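Orotidine 5'-phosphate decarboxylase (Methanocaldococcus jannaschii, PDB 4LUI) probably catalyses the decarboxylation of orotidine 5'-monophosphate to uridine 5'-monophosphate, the last step of de novo UMP synthesis, as a homodimeric TIM-barrel enzyme. Local coordinates at residues B[28-32]-B[33-37]; B[50-54]-B[55-59]; B[152-156]-B[157-161]; B[196-199]-B[200-204]. All blocks are in the same frame, centred on the assembly; numbering follows the deposited sequence.

Contact 1 of 4, residues B[28-32]-B[33-37]; sequences LDVLD and RDRAL
Val30 lays its CG2 methyl over the first turn of helix 33-43, 3.6 Å from Ala36 CB and nearly as close to Ala36 CA. A chi1 of -62° sets CG1 of the valine anti to the carbonyl carbon and leaves CG2 between the backbone N and that carbon, facing Ala36. Leu28 meets the same alanine from further back in the loop: its CD2 lies 4.0 Å from Ala36 CB and also brushes Ala36 O. The small methyl of Ala36 thus receives two branched side chains of the loop, while Leu56 of helix 54-60 packs on it as well. Asp32 is the N-cap of the helix. With CG anti to the backbone N (chi1 176°), its carboxylate reaches forward, and OD2 accepts from Arg35 N at 2.8 Å; the N-H comes to the anti side of the oxygen, 16° out of the carboxylate plane. The carbonyl of Asp32 opens the helical bonding, Ala36 N donating to Asp32 O at 3.0 Å. Arg35 sends its guanidinium away from the cap, where NH2 donates to the carbonyls of Tyr215 and Ser217, and Arg33 pairs through NE with Glu63. This loop joins the first barrel strand, 23-27, to the first helix of the TIM barrel and carries Asp29, a predicted substrate-binding residue. Asp32 OD2 and Asp34 OD2 stand 4.4 Å apart, two like charges at a helix N-terminus, where the helix dipole would be expected to favour both carboxylates in their ionised form.

Contact 2 of 4, residues B[50-54]-B[55-59]; sequences IKVGY and PLVLS
Leu58 N donates to Tyr54 O at 2.7 Å, and Val57 N to Gly53 O at 3.2 Å; these two bonds start helix 54-60, with Gly53 at its N-cap. The segment is a strand-to-helix junction at the mouth of the TIM barrel, where the second barrel strand, 49-53, runs out into a short helix. The axes of strand 50-53 and helix 55-59 are inclined at 63°. Pro55, in the first turn, has no N-H to give, and its ring follows directly on Tyr54, with CD 3.6 Å from Tyr54 CB. Further out, Val52, on the strand, splits its two methyls between neighbouring helix residues: CG1 meets Leu56 CD2 at 4.0 Å, and CG2 approaches Val57 CG2 at 4.2 Å. The valine and leucine side chains cross obliquely, the two valines at about a right angle. Val57 CG2, anti to its carbonyl carbon, also rests on the N-cap carbonyl, 3.3 Å from Gly53 O. The Tyr54 ring leaves the junction to stack on Phe80, a predicted substrate-binding residue, and on Tyr54 of the second subunit, so this short helix takes part in the dimer interface. On the strand, Lys51, likewise predicted to bind substrate, points its amine to a salt bridge with Asp79. Leu58 bends back over the start of the helix, CB 3.1 Å from Tyr54 O and CD1 4.1 Å from Tyr54 CB.

Contact 3 of 4, residues B[152-156]-B[157-161]; sequences EMAKK and LKVDA
Leu157 starts, at CB, beside the carbonyl of Met153, 3.5 Å from Met153 O. Its CG remains over the same oxygen, and the CD1 tip reaches Met153 CG at 3.9 Å. Because CG stands anti to the carbonyl carbon of its own residue (chi1 -62°), the leucine runs side by side with Met153 in the conformer described here. On helix 111-124, Leu157 packs against Val114 and Lys115. Leu157 N donates to Met153 O at 2.9 Å. Here helix 147-157 of the TIM barrel ends in a Schellman motif, and the chain turns into strand 161-163. Lys158 leaves the helix with positive phi (59°), and its N makes the 5→2 bond, a weak one, to Lys155 O. The 6→1 bond, also weak at 3.3 Å, runs from Val159 N back to Ala154 O. The turn thereby returns Val159 to the helix for the apolar contact of the motif, its CG2 methyl 3.7 Å from Ala154 CB, and both side chains touch Leu181 in a nearby loop. The lysines point elsewhere: Lys156, stretched out beyond CG, forms a salt bridge with Glu111, and Lys155 NZ donates to the carbonyl of Ile178.

Contact 4 of 4, residues B[196-199]-B[200-204]; sequences EDIL and NILDE
Ile198 O is gripped by two backbone N-H groups, Ile201 N at 2.9 Å, closing a type I beta turn over Leu199 and Asn200, and Leu202 N at 3.1 Å, an added i to i+4 bond. Leu202 N comes nearly along the C=O axis, while Ile201 N sits above the carbonyl plane, 62° out of it. Ile201 CB lies 3.2 Å and Leu202 CG 3.3 Å from Ile198 O. Leu202 also extends CD1 to the Ile198 CD1 methyl, a loose contact of 4.3 Å. Ile201 leans the other way, CD1 lying 3.5 Å from Asp197 O. Asn200 folds back with CG between the backbone N and the carbonyl carbon (chi1 45°), bringing OD1 3.4 Å from Asp197 O, two acceptors with no bond between them. Further out, Glu196, predicted to bind substrate, accepts from Asp197 N at 3.0 Å on the anti side of OE1. Ile198 packs on Leu172 of helix 169-179 and Ile201 on Lys173 and Lys176, while Leu199 rests on Pro22, Lys194 and Leu231. The turn belongs to the long loop between barrel strands 183-186 and 207-210. Two donors on one acceptor are consistent with a tightly wound single turn whose carbonyl is well satisfied.

How the contacts relate
The four contacts come in series along one TIM barrel, each at a turn of the chain outside or at the ends of its parallel strands. Contacts 1 and 2 are neighbours, with centres 8 Å apart: contact 1 follows strand 23-27, contact 2 spans the adjacent strand 49-53 and helix 54-60, Leu31 packs on Pro55, and Leu28 N probably donates to Lys51 O. Contact 3, before strand 161-163, lies across the chain's centre from both, about 31 Å and 25 Å away between centres. Contact 4, before strand 207-210, is about 21 Å from contact 3. Contacts 1 and 2 carry Asp29 and Lys51, and contact 4 begins with Glu196, ending another predicted substrate-binding run; contact 3 holds no predicted site residue.

Contact 1 of 4, residues B[28-32]-B[33-37]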
loop_
_atom_site.group_PDB
_atom_site.type_symbol
_atom_site.label_atom_id
_atom_site.label_comp_id
_atom_site.label_asym_id
_atom_site.label_seq_id
_atom_site.Cartn_x
_atom_site.Cartn_y
_atom_site.Cartn_z
ATOM N N LEU B 28 -7.581 -1.387 14.307
ATOM C CA LEU B 28 -8.923 -0.818 14.270
ATOM C C LEU B 28 -9.491 -0.969 12.872
ATOM O O LEU B 28 -9.676 0.007 12.147
ATOM C CB LEU B 28 -8.882 0.652 14.679
ATOM C CG LEU B 28 -10.230 1.367 14.802
ATOM C CD1 LEU B 28 -11.137 0.631 15.771
ATOM C CD2 LEU B 28 -10.014 2.797 15.249
ATOM N N ASP B 29 -9.773 -2.208 12.497
ATOM C CA ASP B 29 -10.140 -2.515 11.121
ATOM C C ASP B 29 -11.656 -2.503 10.933
ATOM O O ASP B 29 -12.289 -3.539 10.709
ATOM C CB ASP B 29 -9.527 -3.849 10.711
ATOM C CG ASP B 29 -8.013 -3.814 10.723
ATOM O OD1 ASP B 29 -7.440 -2.733 10.458
ATOM O OD2 ASP B 29 -7.399 -4.862 11.012
ATOM N N VAL B 30 -12.237 -1.316 11.064
ATOM C CA VAL B 30 -13.644 -1.107 10.750
ATOM C C VAL B 30 -13.702 -0.151 9.560
ATOM O O VAL B 30 -12.715 0.497 9.240
ATOM C CB VAL B 30 -14.425 -0.553 11.952
ATOM C CG1 VAL B 30 -14.393 -1.555 13.092
ATOM C CG2 VAL B 30 -13.840 0.781 12.398
ATOM N N LEU B 31 -14.835 -0.104 8.874
ATOM C CA LEU B 31 -14.958 0.749 7.697
ATOM C C LEU B 31 -15.621 2.075 8.012
ATOM O O LEU B 31 -15.382 3.074 7.337
ATOM C CB LEU B 31 -15.773 0.041 6.625
ATOM C CG LEU B 31 -15.216 -1.268 6.068
ATOM C CD1 LEU B 31 -16.215 -1.854 5.092
ATOM C CD2 LEU B 31 -13.880 -1.036 5.379
ATOM N N ASP B 32 -16.462 2.074 9.035
ATOM C CA ASP B 32 -17.288 3.229 9.346
ATOM C C ASP B 32 -16.607 4.141 10.363
ATOM O O ASP B 32 -16.153 3.689 11.420
ATOM C CB ASP B 32 -18.635 2.754 9.872
ATOM C CG ASP B 32 -19.520 3.889 10.299
ATOM O OD1 ASP B 32 -20.196 4.479 9.431
ATOM O OD2 ASP B 32 -19.538 4.191 11.507
ATOM N N ARG B 33 -16.541 5.432 10.053
ATOM C CA ARG B 33 -15.759 6.334 10.891
ATOM C C ARG B 33 -16.406 6.571 12.255
ATOM O O ARG B 33 -15.689 6.713 13.246
ATOM C CB ARG B 33 -15.438 7.652 10.176
ATOM C CG ARG B 33 -16.592 8.616 10.094
ATOM C CD ARG B 33 -16.206 9.888 9.347
ATOM N NE ARG B 33 -15.256 10.728 10.075
ATOM C CZ ARG B 33 -15.569 11.465 11.137
ATOM N NH1 ARG B 33 -16.802 11.450 11.622
ATOM N NH2 ARG B 33 -14.645 12.211 11.724
ATOM N N ASP B 34 -17.740 6.584 12.308
ATOM C CA ASP B 34 -18.469 6.724 13.575
ATOM C C ASP B 34 -18.146 5.548 14.494
ATOM O O ASP B 34 -17.872 5.725 15.686
ATOM C CB ASP B 34 -19.987 6.768 13.350
ATOM C CG ASP B 34 -20.442 8.011 12.605
ATOM O OD1 ASP B 34 -19.671 8.995 12.543
ATOM O OD2 ASP B 34 -21.585 7.998 12.090
ATOM N N ARG B 35 -18.192 4.346 13.931
ATOM C CA ARG B 35 -17.878 3.145 14.692
ATOM C C ARG B 35 -16.440 3.201 15.203
ATOM O O ARG B 35 -16.167 2.864 16.352
ATOM C CB ARG B 35 -18.086 1.904 13.826
ATOM C CG ARG B 35 -17.745 0.593 14.504
ATOM C CD ARG B 35 -18.679 0.270 15.663
ATOM N NE ARG B 35 -18.326 -1.016 16.275
ATOM C CZ ARG B 35 -18.726 -1.413 17.478
ATOM N NH1 ARG B 35 -19.501 -0.630 18.220
ATOM N NH2 ARG B 35 -18.339 -2.591 17.950
ATOM N N ALA B 36 -15.525 3.623 14.332
ATOM C CA ALA B 36 -14.114 3.734 14.686
ATOM C C ALA B 36 -13.948 4.689 15.859
ATOM O O ALA B 36 -13.225 4.408 16.811
ATOM C CB ALA B 36 -13.301 4.209 13.484
ATOM N N LEU B 37 -14.643 5.815 15.803
ATOM C CA LEU B 37 -14.493 6.816 16.851
ATOM C C LEU B 37 -15.104 6.338 18.166
ATOM O O LEU B 37 -14.583 6.633 19.242
ATOM C CB LEU B 37 -15.105 8.146 16.410
ATOM C CG LEU B 37 -14.281 8.843 15.324
ATOM C CD1 LEU B 37 -14.942 10.128 14.845
ATOM C CD2 LEU B 37 -12.855 9.120 15.807
#

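Contact 2 of 4, residues B[50-54]-B[55-59]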
loop_
_atom_site.group_PDB
_atom_site.type_symbol
_atom_site.label_atom_id
_atom_site.label_comp_id
_atom_site.label_asym_id
_atom_site.label_seq_id
_atom_site.Cartn_x
_atom_site.Cartn_y
_atom_site.Cartn_z
ATOM N N ILE B 50 -2.998 2.569 18.478
ATOM C CA ILE B 50 -4.084 2.263 17.554
ATOM C C ILE B 50 -3.513 2.205 16.146
ATOM O O ILE B 50 -2.818 3.135 15.725
ATOM C CB ILE B 50 -5.194 3.329 17.621
ATOM C CG1 ILE B 50 -5.790 3.377 19.038
ATOM C CG2 ILE B 50 -6.287 3.029 16.586
ATOM C CD1 ILE B 50 -6.761 4.494 19.264
ATOM N N LYS B 51 -3.787 1.111 15.435
ATOM C CA LYS B 51 -3.307 0.919 14.065
ATOM C C LYS B 51 -4.484 1.042 13.100
ATOM O O LYS B 51 -5.503 0.350 13.247
ATOM C CB LYS B 51 -2.628 -0.458 13.934
ATOM C CG LYS B 51 -1.969 -0.740 12.578
ATOM C CD LYS B 51 -1.201 -2.080 12.552
ATOM C CE LYS B 51 -2.134 -3.292 12.500
ATOM N NZ LYS B 51 -2.896 -3.386 11.219
ATOM N N VAL B 52 -4.349 1.929 12.120
ATOM C CA VAL B 52 -5.403 2.143 11.144
ATOM C C VAL B 52 -4.880 1.823 9.754
ATOM O O VAL B 52 -3.697 2.042 9.456
ATOM C CB VAL B 52 -5.958 3.579 11.178
ATOM C CG1 VAL B 52 -6.661 3.858 12.517
ATOM C CG2 VAL B 52 -4.864 4.588 10.908
ATOM N N GLY B 53 -5.753 1.295 8.909
ATOM C CA GLY B 53 -5.342 0.935 7.562
ATOM C C GLY B 53 -6.103 1.687 6.495
ATOM O O GLY B 53 -6.969 2.507 6.787
ATOM N N TYR B 54 -5.789 1.385 5.237
ATOM C CA TYR B 54 -6.462 2.025 4.114
ATOM C C TYR B 54 -7.982 1.866 4.004
ATOM O O TYR B 54 -8.655 2.806 3.586
ATOM C CB TYR B 54 -5.794 1.623 2.798
ATOM C CG TYR B 54 -4.528 2.417 2.501
ATOM C CD1 TYR B 54 -4.539 3.805 2.552
ATOM C CD2 TYR B 54 -3.347 1.781 2.142
ATOM C CE1 TYR B 54 -3.413 4.544 2.264
ATOM C CE2 TYR B 54 -2.200 2.522 1.840
ATOM C CZ TYR B 54 -2.254 3.904 1.912
ATOM O OH TYR B 54 -1.142 4.682 1.638
ATOM N N PRO B 55 -8.527 0.677 4.326
ATOM C CA PRO B 55 -9.986 0.596 4.163
ATOM C C PRO B 55 -10.741 1.645 4.984
ATOM O O PRO B 55 -11.700 2.246 4.480
ATOM C CB PRO B 55 -10.308 -0.831 4.613
ATOM C CG PRO B 55 -9.016 -1.598 4.288
ATOM C CD PRO B 55 -7.928 -0.634 4.653
ATOM N N LEU B 56 -10.285 1.889 6.206
ATOM C CA LEU B 56 -10.904 2.929 7.021
ATOM C C LEU B 56 -10.578 4.316 6.479
ATOM O O LEU B 56 -11.465 5.148 6.286
ATOM C CB LEU B 56 -10.446 2.819 8.468
ATOM C CG LEU B 56 -10.927 3.931 9.415
ATOM C CD1 LEU B 56 -12.445 3.975 9.495
ATOM C CD2 LEU B 56 -10.319 3.739 10.790
ATOM N N VAL B 57 -9.299 4.555 6.219
ATOM C CA VAL B 57 -8.841 5.895 5.855
ATOM C C VAL B 57 -9.294 6.348 4.457
ATOM O O VAL B 57 -9.573 7.527 4.243
ATOM C CB VAL B 57 -7.313 6.014 6.027
ATOM C CG1 VAL B 57 -6.822 7.387 5.588
ATOM C CG2 VAL B 57 -6.943 5.777 7.490
ATOM N N LEU B 58 -9.398 5.410 3.517
ATOM C CA LEU B 58 -9.771 5.751 2.136
ATOM C C LEU B 58 -11.126 6.408 1.936
ATOM O O LEU B 58 -11.314 7.184 0.993
ATOM C CB LEU B 58 -9.703 4.513 1.250
ATOM C CG LEU B 58 -8.332 4.336 0.626
ATOM C CD1 LEU B 58 -8.270 3.017 -0.120
ATOM C CD2 LEU B 58 -8.033 5.513 -0.292
ATOM N N SER B 59 -12.069 6.083 2.811
ATOM C CA SER B 59 -13.427 6.606 2.708
ATOM C C SER B 59 -13.493 8.130 2.831
ATOM O O SER B 59 -14.125 8.799 2.012
ATOM C CB SER B 59 -14.322 5.959 3.766
ATOM O OG SER B 59 -15.567 6.632 3.853
#

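Contact 3 of 4, residues B[152-156]-B[157-161]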
loop_
_atom_site.group_PDB
_atom_site.type_symbol
_atom_site.label_atom_id
_atom_site.label_comp_id
_atom_site.label_asym_id
_atom_site.label_seq_id
_atom_site.Cartn_x
_atom_site.Cartn_y
_atom_site.Cartn_z
ATOM N N GLU B 152 17.506 -8.054 8.394
ATOM C CA GLU B 152 18.853 -7.494 8.356
ATOM C C GLU B 152 18.812 -6.064 7.816
ATOM O O GLU B 152 19.552 -5.201 8.299
ATOM C CB GLU B 152 19.807 -8.353 7.510
ATOM C CG GLU B 152 20.083 -9.728 8.093
ATOM C CD GLU B 152 20.591 -10.723 7.062
ATOM O OE1 GLU B 152 21.054 -10.291 5.983
ATOM O OE2 GLU B 152 20.515 -11.942 7.340
ATOM N N MET B 153 17.957 -5.804 6.832
ATOM C CA MET B 153 17.885 -4.453 6.294
ATOM C C MET B 153 17.227 -3.497 7.290
ATOM O O MET B 153 17.618 -2.332 7.390
ATOM C CB MET B 153 17.162 -4.421 4.951
ATOM C CG MET B 153 17.282 -3.088 4.256
ATOM S SD MET B 153 16.469 -3.080 2.656
ATOM C CE MET B 153 14.923 -3.875 3.063
ATOM N N ALA B 154 16.242 -3.993 8.031
ATOM C CA ALA B 154 15.610 -3.194 9.079
ATOM C C ALA B 154 16.656 -2.765 10.119
ATOM O O ALA B 154 16.685 -1.610 10.554
ATOM C CB ALA B 154 14.499 -3.983 9.746
ATOM N N LYS B 155 17.534 -3.694 10.486
ATOM C CA LYS B 155 18.605 -3.385 11.434
ATOM C C LYS B 155 19.595 -2.367 10.864
ATOM O O LYS B 155 19.987 -1.419 11.553
ATOM C CB LYS B 155 19.340 -4.660 11.856
ATOM C CG LYS B 155 20.553 -4.408 12.751
ATOM C CD LYS B 155 21.061 -5.696 13.390
ATOM C CE LYS B 155 21.488 -6.711 12.352
ATOM N NZ LYS B 155 21.776 -8.058 12.947
ATOM N N LYS B 156 19.992 -2.567 9.607
ATOM C CA LYS B 156 20.945 -1.677 8.939
ATOM C C LYS B 156 20.422 -0.245 8.861
ATOM O O LYS B 156 21.143 0.712 9.179
ATOM C CB LYS B 156 21.244 -2.190 7.527
ATOM C CG LYS B 156 22.151 -1.283 6.716
ATOM C CD LYS B 156 22.271 -1.767 5.278
ATOM C CE LYS B 156 23.142 -0.819 4.463
ATOM N NZ LYS B 156 23.273 -1.239 3.039
ATOM N N LEU B 157 19.164 -0.103 8.451
ATOM C CA LEU B 157 18.554 1.215 8.284
ATOM C C LEU B 157 18.090 1.845 9.596
ATOM O O LEU B 157 17.732 3.021 9.624
ATOM C CB LEU B 157 17.368 1.135 7.318
ATOM C CG LEU B 157 17.696 0.680 5.894
ATOM C CD1 LEU B 157 16.418 0.600 5.054
ATOM C CD2 LEU B 157 18.720 1.609 5.247
ATOM N N LYS B 158 18.110 1.071 10.677
ATOM C CA LYS B 158 17.697 1.569 11.984
ATOM C C LYS B 158 16.255 2.078 11.961
ATOM O O LYS B 158 15.965 3.177 12.441
ATOM C CB LYS B 158 18.629 2.685 12.485
ATOM C CG LYS B 158 20.089 2.299 12.675
ATOM C CD LYS B 158 20.882 3.522 13.132
ATOM C CE LYS B 158 22.390 3.312 13.045
ATOM N NZ LYS B 158 22.859 2.275 13.990
ATOM N N VAL B 159 15.348 1.294 11.394
ATOM C CA VAL B 159 13.940 1.643 11.493
ATOM C C VAL B 159 13.508 1.501 12.957
ATOM O O VAL B 159 14.234 0.939 13.785
ATOM C CB VAL B 159 13.062 0.779 10.562
ATOM C CG1 VAL B 159 13.419 1.035 9.097
ATOM C CG2 VAL B 159 13.225 -0.690 10.886
ATOM N N ASP B 160 12.337 2.027 13.284
ATOM C CA ASP B 160 11.888 2.060 14.671
ATOM C C ASP B 160 11.370 0.722 15.180
ATOM O O ASP B 160 11.455 0.440 16.381
ATOM C CB ASP B 160 10.823 3.140 14.854
ATOM C CG ASP B 160 11.352 4.515 14.555
ATOM O OD1 ASP B 160 11.849 5.175 15.492
ATOM O OD2 ASP B 160 11.303 4.924 13.381
ATOM N N ALA B 161 10.811 -0.082 14.275
ATOM C CA ALA B 161 10.239 -1.375 14.643
ATOM C C ALA B 161 10.005 -2.206 13.397
ATOM O O ALA B 161 10.056 -1.689 12.280
ATOM C CB ALA B 161 8.912 -1.191 15.392
#

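Contact 4 of 4, residues B[196-199]-B[200-204]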
loop_
_atom_site.group_PDB
_atom_site.type_symbol
_atom_site.label_atom_id
_atom_site.label_comp_id
_atom_site.label_asym_id
_atom_site.label_seq_id
_atom_site.Cartn_x
_atom_site.Cartn_y
_atom_site.Cartn_z
ATOM N N GLU B 196 0.391 -18.847 22.885
ATOM C CA GLU B 196 1.283 -19.353 23.914
ATOM C C GLU B 196 2.756 -19.145 23.556
ATOM O O GLU B 196 3.118 -19.092 22.376
ATOM C CB GLU B 196 0.988 -20.821 24.212
ATOM C CG GLU B 196 1.425 -21.249 25.597
ATOM C CD GLU B 196 1.025 -20.250 26.687
ATOM O OE1 GLU B 196 1.876 -19.409 27.080
ATOM O OE2 GLU B 196 -0.137 -20.310 27.152
ATOM N N ASP B 197 3.577 -18.980 24.590
ATOM C CA ASP B 197 5.031 -18.966 24.465
ATOM C C ASP B 197 5.600 -17.825 23.620
ATOM O O ASP B 197 6.678 -17.966 23.027
ATOM C CB ASP B 197 5.531 -20.322 23.955
ATOM C CG ASP B 197 5.127 -21.469 24.869
ATOM O OD1 ASP B 197 5.274 -21.333 26.106
ATOM O OD2 ASP B 197 4.646 -22.501 24.356
ATOM N N ILE B 198 4.896 -16.698 23.563
ATOM C CA ILE B 198 5.477 -15.508 22.940
ATOM C C ILE B 198 5.720 -14.362 23.916
ATOM O O ILE B 198 6.613 -13.555 23.703
ATOM C CB ILE B 198 4.675 -14.992 21.731
ATOM C CG1 ILE B 198 3.304 -14.449 22.150
ATOM C CG2 ILE B 198 4.545 -16.089 20.675
ATOM C CD1 ILE B 198 2.632 -13.660 21.053
ATOM N N LEU B 199 4.941 -14.292 24.990
ATOM C CA LEU B 199 5.093 -13.195 25.942
ATOM C C LEU B 199 6.446 -13.205 26.649
ATOM O O LEU B 199 6.932 -12.162 27.074
ATOM C CB LEU B 199 3.951 -13.190 26.964
ATOM C CG LEU B 199 2.557 -12.934 26.386
ATOM C CD1 LEU B 199 1.529 -12.757 27.503
ATOM C CD2 LEU B 199 2.560 -11.727 25.464
ATOM N N ASN B 200 7.057 -14.378 26.769
ATOM C CA ASN B 200 8.386 -14.472 27.373
ATOM C C ASN B 200 9.499 -14.074 26.405
ATOM O O ASN B 200 10.649 -13.886 26.808
ATOM C CB ASN B 200 8.628 -15.875 27.931
ATOM C CG ASN B 200 8.202 -16.965 26.970
ATOM O OD1 ASN B 200 8.443 -16.874 25.769
ATOM N ND2 ASN B 200 7.552 -18.000 27.494
ATOM N N ILE B 201 9.137 -13.952 25.130
ATOM C CA ILE B 201 10.047 -13.536 24.069
ATOM C C ILE B 201 10.013 -12.021 23.927
ATOM O O ILE B 201 11.009 -11.397 23.587
ATOM C CB ILE B 201 9.626 -14.163 22.716
ATOM C CG1 ILE B 201 9.675 -15.690 22.798
ATOM C CG2 ILE B 201 10.503 -13.663 21.568
ATOM C CD1 ILE B 201 9.382 -16.383 21.483
ATOM N N LEU B 202 8.856 -11.436 24.213
ATOM C CA LEU B 202 8.636 -10.011 24.006
ATOM C C LEU B 202 8.956 -9.187 25.250
ATOM O O LEU B 202 9.017 -9.722 26.359
ATOM C CB LEU B 202 7.187 -9.774 23.569
ATOM C CG LEU B 202 6.761 -10.551 22.319
ATOM C CD1 LEU B 202 5.255 -10.433 22.104
ATOM C CD2 LEU B 202 7.511 -10.079 21.078
ATOM N N ASP B 203 9.194 -7.891 25.066
ATOM C CA ASP B 203 9.371 -6.987 26.203
ATOM C C ASP B 203 8.540 -5.716 26.054
ATOM O O ASP B 203 7.679 -5.625 25.156
ATOM C CB ASP B 203 10.859 -6.682 26.494
ATOM C CG ASP B 203 11.552 -5.902 25.383
ATOM O OD1 ASP B 203 10.880 -5.285 24.540
ATOM O OD2 ASP B 203 12.805 -5.890 25.369
ATOM N N GLU B 204 8.812 -4.741 26.917
ATOM C CA GLU B 204 7.983 -3.542 27.031
ATOM C C GLU B 204 8.115 -2.621 25.825
ATOM O O GLU B 204 7.327 -1.682 25.660
ATOM C CB GLU B 204 8.280 -2.790 28.342
ATOM C CG GLU B 204 9.570 -1.985 28.351
ATOM C CD GLU B 204 10.767 -2.798 28.799
ATOM O OE1 GLU B 204 10.682 -4.046 28.792
ATOM O OE2 GLU B 204 11.790 -2.183 29.173
#